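Papillomavirus transcription factor E2 (Human papillomavirus type 18, PDB 1QQH) regulates viral transcription, the part described being a fragment of its activation domain, which in this family probably engages host factors and the E1 helicase. Local coordinates at residues Q15-A18 and Q19-Y22; T39-H43 and C44-G48. The protein carries 1 engineered substitution. All blocks are in the same frame, centred on the assembly; numbering follows the deposited sequence.

Interaction 1 of 2, residues Q15-A18 and Q19-Y22. Engineered in segment 19-22: Ala21 (natural residue Arg).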
ATOM      1  N   GLN A  15      -5.614  -7.436  -2.205  1.00 40.04           N
ATOM      2  CA  GLN A  15      -5.101  -8.805  -2.181  1.00 42.59           C
ATOM      3  C   GLN A  15      -4.967  -9.270  -3.629  1.00 42.15           C
ATOM      4  O   GLN A  15      -3.971  -9.885  -4.003  1.00 42.45           O
ATOM      5  CB  GLN A  15      -6.047  -9.734  -1.410  1.00 43.46           C
ATOM      6  CG  GLN A  15      -5.531 -10.122  -0.025  1.00 48.15           C
ATOM      7  CD  GLN A  15      -6.563  -9.908   1.077  1.00 50.39           C
ATOM      8  OE1 GLN A  15      -7.676 -10.449   1.024  1.00 51.96           O
ATOM      9  NE2 GLN A  15      -6.196  -9.119   2.087  1.00 49.85           N
ATOM     10  N   GLY A  16      -5.967  -8.955  -4.448  1.00 42.49           N
ATOM     11  CA  GLY A  16      -5.910  -9.346  -5.846  1.00 42.64           C
ATOM     12  C   GLY A  16      -4.823  -8.585  -6.583  1.00 43.05           C
ATOM     13  O   GLY A  16      -4.057  -9.152  -7.368  1.00 43.59           O
ATOM     14  N   LEU A  17      -4.751  -7.284  -6.324  1.00 42.79           N
ATOM     15  CA  LEU A  17      -3.753  -6.439  -6.961  1.00 41.27           C
ATOM     16  C   LEU A  17      -2.356  -6.945  -6.613  1.00 41.60           C
ATOM     17  O   LEU A  17      -1.457  -6.954  -7.453  1.00 39.77           O
ATOM     18  CB  LEU A  17      -3.921  -4.987  -6.492  1.00 40.16           C
ATOM     19  CG  LEU A  17      -2.999  -3.947  -7.142  1.00 40.57           C
ATOM     20  CD1 LEU A  17      -3.286  -3.871  -8.644  1.00 40.04           C
ATOM     21  CD2 LEU A  17      -3.203  -2.577  -6.488  1.00 39.61           C
ATOM     22  N   ALA A  18      -2.187  -7.375  -5.366  1.00 43.39           N
ATOM     23  CA  ALA A  18      -0.899  -7.870  -4.888  1.00 44.96           C
ATOM     24  C   ALA A  18      -0.426  -9.116  -5.639  1.00 46.17           C
ATOM     25  O   ALA A  18       0.771  -9.413  -5.681  1.00 46.29           O
ATOM     26  CB  ALA A  18      -0.980  -8.156  -3.400  1.00 44.99           C
ATOM     27  N   GLN A  19      -1.366  -9.839  -6.233  1.00 47.32           N
ATOM     28  CA  GLN A  19      -1.031 -11.049  -6.977  1.00 49.05           C
ATOM     29  C   GLN A  19      -1.067 -10.814  -8.478  1.00 48.14           C
ATOM     30  O   GLN A  19      -0.657 -11.670  -9.257  1.00 48.58           O
ATOM     31  CB  GLN A  19      -2.000 -12.166  -6.595  1.00 50.54           C
ATOM     32  CG  GLN A  19      -1.974 -12.443  -5.110  1.00 53.95           C
ATOM     33  CD  GLN A  19      -3.017 -13.431  -4.671  1.00 56.56           C
ATOM     34  OE1 GLN A  19      -4.209 -13.249  -4.925  1.00 58.44           O
ATOM     35  NE2 GLN A  19      -2.578 -14.486  -3.993  1.00 58.69           N
ATOM     36  N   SER A  20      -1.548  -9.641  -8.876  1.00 46.36           N
ATOM     37  CA  SER A  20      -1.645  -9.293 -10.287  1.00 44.98           C
ATOM     38  C   SER A  20      -0.276  -9.024 -10.885  1.00 44.22           C
ATOM     39  O   SER A  20       0.745  -9.036 -10.190  1.00 43.87           O
ATOM     40  CB  SER A  20      -2.502  -8.042 -10.466  1.00 44.18           C
ATOM     41  OG  SER A  20      -1.771  -6.887 -10.083  1.00 42.46           O
ATOM     42  N   ALA A  21      -0.269  -8.749 -12.180  1.00 43.16           N
ATOM     43  CA  ALA A  21       0.963  -8.475 -12.893  1.00 43.57           C
ATOM     44  C   ALA A  21       1.505  -7.088 -12.588  1.00 44.17           C
ATOM     45  O   ALA A  21       2.596  -6.735 -13.032  1.00 44.61           O
ATOM     46  CB  ALA A  21       0.730  -8.620 -14.390  1.00 44.68           C
ATOM     47  N   TYR A  22       0.757  -6.296 -11.823  1.00 44.06           N
ATOM     48  CA  TYR A  22       1.208  -4.943 -11.521  1.00 43.46           C
ATOM     49  C   TYR A  22       1.796  -4.780 -10.124  1.00 44.92           C
ATOM     50  O   TYR A  22       2.228  -3.688  -9.757  1.00 43.94           O
ATOM     51  CB  TYR A  22       0.058  -3.948 -11.760  1.00 41.18           C
ATOM     52  CG  TYR A  22      -0.559  -4.123 -13.132  1.00 39.10           C
ATOM     53  CD1 TYR A  22      -1.771  -4.797 -13.290  1.00 37.05           C
ATOM     54  CD2 TYR A  22       0.133  -3.727 -14.284  1.00 37.91           C
ATOM     55  CE1 TYR A  22      -2.275  -5.083 -14.558  1.00 37.52           C
ATOM     56  CE2 TYR A  22      -0.358  -4.012 -15.556  1.00 37.75           C
ATOM     57  CZ  TYR A  22      -1.558  -4.692 -15.687  1.00 38.25           C
ATOM     58  OH  TYR A  22      -2.026  -5.012 -16.941  1.00 38.11           O
TER
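Ser20 folds back on Leu17 where helix 3-19 runs out, and this is where the atoms crowd together. Its OG donates to the Leu17 carbonyl across 2.6 Å from OG to O, only 16° off the carbonyl plane. The backbone N of Ser20 reaches the same Leu17 O at 3.0 Å, but from well above that plane, so one oxygen takes two bonds from a single residue. Gln19 N bonds equally well to Gly16 O, at 3.0 Å. A chi1 of 75° brings the Ser20 hydroxyl to Leu17 O and sets OG 3.7 Å from Leu17 CD1. OG then accepts from Tyr22 N at 3.1 Å, which closes an ST turn around the engineered Ala21 (natural Arg).

The looser part is the weak bond from Gln19 N to Gln15 O and the exposed Gln19 side chain, extended beyond CG, which lies 3.4 Å from Gln15 O. Leu17, which is buried, also packs on Trp27 and on Leu29 of the second subunit. Chemically, the serine hydroxyl is used twice, as donor to Leu17 O and acceptor from Tyr22 N, and so links the departing loop to the helix end.

Interaction 2 of 2, residues T39-H43 and C44-G48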
ATOM      1  N   THR A  39     -13.041   7.225  -5.005  1.00 40.93           N
ATOM      2  CA  THR A  39     -13.109   8.315  -5.963  1.00 39.87           C
ATOM      3  C   THR A  39     -13.289   7.713  -7.352  1.00 40.78           C
ATOM      4  O   THR A  39     -12.809   6.615  -7.629  1.00 39.40           O
ATOM      5  CB  THR A  39     -11.822   9.152  -5.942  1.00 39.62           C
ATOM      6  OG1 THR A  39     -11.569   9.603  -4.606  1.00 39.57           O
ATOM      7  CG2 THR A  39     -11.950  10.349  -6.860  1.00 37.80           C
ATOM      8  N   GLU A  40     -13.994   8.431  -8.217  1.00 41.87           N
ATOM      9  CA  GLU A  40     -14.242   7.973  -9.577  1.00 43.19           C
ATOM     10  C   GLU A  40     -12.968   7.891 -10.406  1.00 43.27           C
ATOM     11  O   GLU A  40     -12.116   8.773 -10.338  1.00 43.60           O
ATOM     12  CB  GLU A  40     -15.234   8.912 -10.265  1.00 45.58           C
ATOM     13  CG  GLU A  40     -16.657   8.757  -9.776  1.00 47.73           C
ATOM     14  CD  GLU A  40     -17.286   7.460 -10.238  1.00 50.02           C
ATOM     15  OE1 GLU A  40     -16.538   6.497 -10.517  1.00 50.77           O
ATOM     16  OE2 GLU A  40     -18.533   7.401 -10.313  1.00 53.42           O
ATOM     17  N   PRO A  41     -12.805   6.802 -11.177  1.00 42.91           N
ATOM     18  CA  PRO A  41     -13.758   5.691 -11.270  1.00 41.99           C
ATOM     19  C   PRO A  41     -13.606   4.787 -10.051  1.00 42.27           C
ATOM     20  O   PRO A  41     -12.491   4.400  -9.690  1.00 38.95           O
ATOM     21  CB  PRO A  41     -13.348   5.000 -12.564  1.00 42.55           C
ATOM     22  CG  PRO A  41     -11.869   5.204 -12.575  1.00 42.81           C
ATOM     23  CD  PRO A  41     -11.724   6.647 -12.166  1.00 43.19           C
ATOM     24  N   THR A  42     -14.724   4.458  -9.415  1.00 43.05           N
ATOM     25  CA  THR A  42     -14.686   3.619  -8.227  1.00 45.30           C
ATOM     26  C   THR A  42     -14.398   2.171  -8.563  1.00 45.36           C
ATOM     27  O   THR A  42     -14.501   1.764  -9.724  1.00 45.83           O
ATOM     28  CB  THR A  42     -16.003   3.689  -7.465  1.00 47.26           C
ATOM     29  OG1 THR A  42     -17.057   3.184  -8.295  1.00 49.91           O
ATOM     30  CG2 THR A  42     -16.303   5.126  -7.076  1.00 50.52           C
ATOM     31  N   HIS A  43     -14.028   1.400  -7.542  1.00 45.61           N
ATOM     32  CA  HIS A  43     -13.709  -0.014  -7.711  1.00 44.89           C
ATOM     33  C   HIS A  43     -12.496  -0.197  -8.606  1.00 42.39           C
ATOM     34  O   HIS A  43     -12.270  -1.284  -9.133  1.00 43.92           O
ATOM     35  CB  HIS A  43     -14.899  -0.767  -8.316  1.00 48.73           C
ATOM     36  CG  HIS A  43     -16.076  -0.873  -7.397  1.00 52.56           C
ATOM     37  ND1 HIS A  43     -17.306  -1.338  -7.814  1.00 53.98           N
ATOM     38  CD2 HIS A  43     -16.205  -0.590  -6.079  1.00 54.65           C
ATOM     39  CE1 HIS A  43     -18.142  -1.337  -6.792  1.00 55.83           C
ATOM     40  NE2 HIS A  43     -17.500  -0.888  -5.727  1.00 56.31           N
ATOM     41  N   CYS A  44     -11.726   0.867  -8.787  1.00 38.99           N
ATOM     42  CA  CYS A  44     -10.522   0.818  -9.610  1.00 36.76           C
ATOM     43  C   CYS A  44      -9.359   1.460  -8.870  1.00 35.65           C
ATOM     44  O   CYS A  44      -9.554   2.189  -7.905  1.00 37.10           O
ATOM     45  CB  CYS A  44     -10.708   1.608 -10.903  1.00 37.15           C
ATOM     46  SG  CYS A  44     -11.916   0.998 -12.062  1.00 37.25           S
ATOM     47  N   PHE A  45      -8.148   1.172  -9.318  1.00 32.71           N
ATOM     48  CA  PHE A  45      -6.982   1.820  -8.746  1.00 32.36           C
ATOM     49  C   PHE A  45      -6.547   2.739  -9.880  1.00 30.80           C
ATOM     50  O   PHE A  45      -6.819   2.468 -11.048  1.00 31.56           O
ATOM     51  CB  PHE A  45      -5.876   0.810  -8.383  1.00 31.55           C
ATOM     52  CG  PHE A  45      -6.199  -0.023  -7.166  1.00 32.60           C
ATOM     53  CD1 PHE A  45      -6.556  -1.366  -7.287  1.00 33.09           C
ATOM     54  CD2 PHE A  45      -6.215   0.556  -5.905  1.00 32.43           C
ATOM     55  CE1 PHE A  45      -6.932  -2.113  -6.164  1.00 32.22           C
ATOM     56  CE2 PHE A  45      -6.586  -0.181  -4.784  1.00 31.32           C
ATOM     57  CZ  PHE A  45      -6.947  -1.516  -4.916  1.00 31.32           C
ATOM     58  N   LYS A  46      -5.919   3.848  -9.547  1.00 31.16           N
ATOM     59  CA  LYS A  46      -5.484   4.761 -10.583  1.00 30.59           C
ATOM     60  C   LYS A  46      -4.271   5.555 -10.136  1.00 29.94           C
ATOM     61  O   LYS A  46      -4.112   5.862  -8.958  1.00 29.12           O
ATOM     62  CB  LYS A  46      -6.630   5.701 -10.981  1.00 31.99           C
ATOM     63  CG  LYS A  46      -7.411   6.321  -9.825  1.00 31.01           C
ATOM     64  CD  LYS A  46      -8.561   5.439  -9.391  1.00 30.88           C
ATOM     65  CE  LYS A  46      -9.464   6.159  -8.410  1.00 31.76           C
ATOM     66  NZ  LYS A  46     -10.550   5.266  -7.908  1.00 31.06           N
ATOM     67  N   LYS A  47      -3.414   5.870 -11.090  1.00 29.75           N
ATOM     68  CA  LYS A  47      -2.206   6.608 -10.816  1.00 31.13           C
ATOM     69  C   LYS A  47      -1.956   7.568 -11.956  1.00 31.27           C
ATOM     70  O   LYS A  47      -2.479   7.390 -13.056  1.00 30.95           O
ATOM     71  CB  LYS A  47      -1.018   5.647 -10.685  1.00 32.45           C
ATOM     72  CG  LYS A  47      -1.162   4.652  -9.550  1.00 34.08           C
ATOM     73  CD  LYS A  47       0.107   3.831  -9.350  1.00 36.10           C
ATOM     74  CE  LYS A  47       0.307   2.808 -10.452  1.00 33.75           C
ATOM     75  NZ  LYS A  47       1.456   1.915 -10.135  1.00 34.91           N
ATOM     76  N   GLY A  48      -1.155   8.590 -11.681  1.00 32.39           N
ATOM     77  CA  GLY A  48      -0.824   9.564 -12.701  1.00 35.05           C
ATOM     78  C   GLY A  48      -1.950  10.520 -13.022  1.00 36.66           C
ATOM     79  O   GLY A  48      -2.340  10.667 -14.177  1.00 36.98           O
TER
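His43, whose CB sits against the backbone N of Cys44, carries Thr42 OG1 over one face of its imidazole, 4.3 Å above the plane and shifted toward the rim. The ring of Pro41, which follows a cis peptide bond, meets the next segment through CG, 4.1 Å from Cys44 CB, and the Pro41 O is 3.5 Å from that same CB. Trp69, Tyr95 and Tyr104 also pack on this proline.

Across the turn runs the buried Lys46. Its CG is tucked over the backbone (chi1 46°), and a bend at the next torsion (chi2 -88°) sends the otherwise extended chain back into the loop. There NZ donates to Thr39 O at 2.6 Å and to Pro41 O at 2.8 Å, the second from above the carbonyl plane. A longer bond of 3.2 Å joins NZ to Cys44 O, and Leu36 O is a further acceptor. Four carbonyl oxygens for three N-H bonds would probably help to offset the cost of burying the charge. Thr42 N donates to Glu40 OE1 on its anti side. A strand lysine gripping main-chain carbonyls pins this cis-proline loop where it enters strand 45-56 of the antiparallel sheet.

How the interactions relate
Interaction 1 comes first along the chain, at the far end of helix 3-19; interaction 2 follows after helix 34-37, where the chain enters strand 45-56. Their centres lie about 15 Å apart, and both belong to the E2 N-terminal activation domain. They meet directly through hydrophobic packing: Leu17 CD2 lies 3.7 Å from Phe45 CD1, and Phe45 is also covered by Leu10, Ala13 and Leu14 of the same helix. Residues 15-22 mark the helix end at the surface, beside the second subunit, their centre about 19 Å from the centre of the chain; that of 39-48 lies about 6 Å from it. Together they join the helical part of the activation domain to its antiparallel sheet.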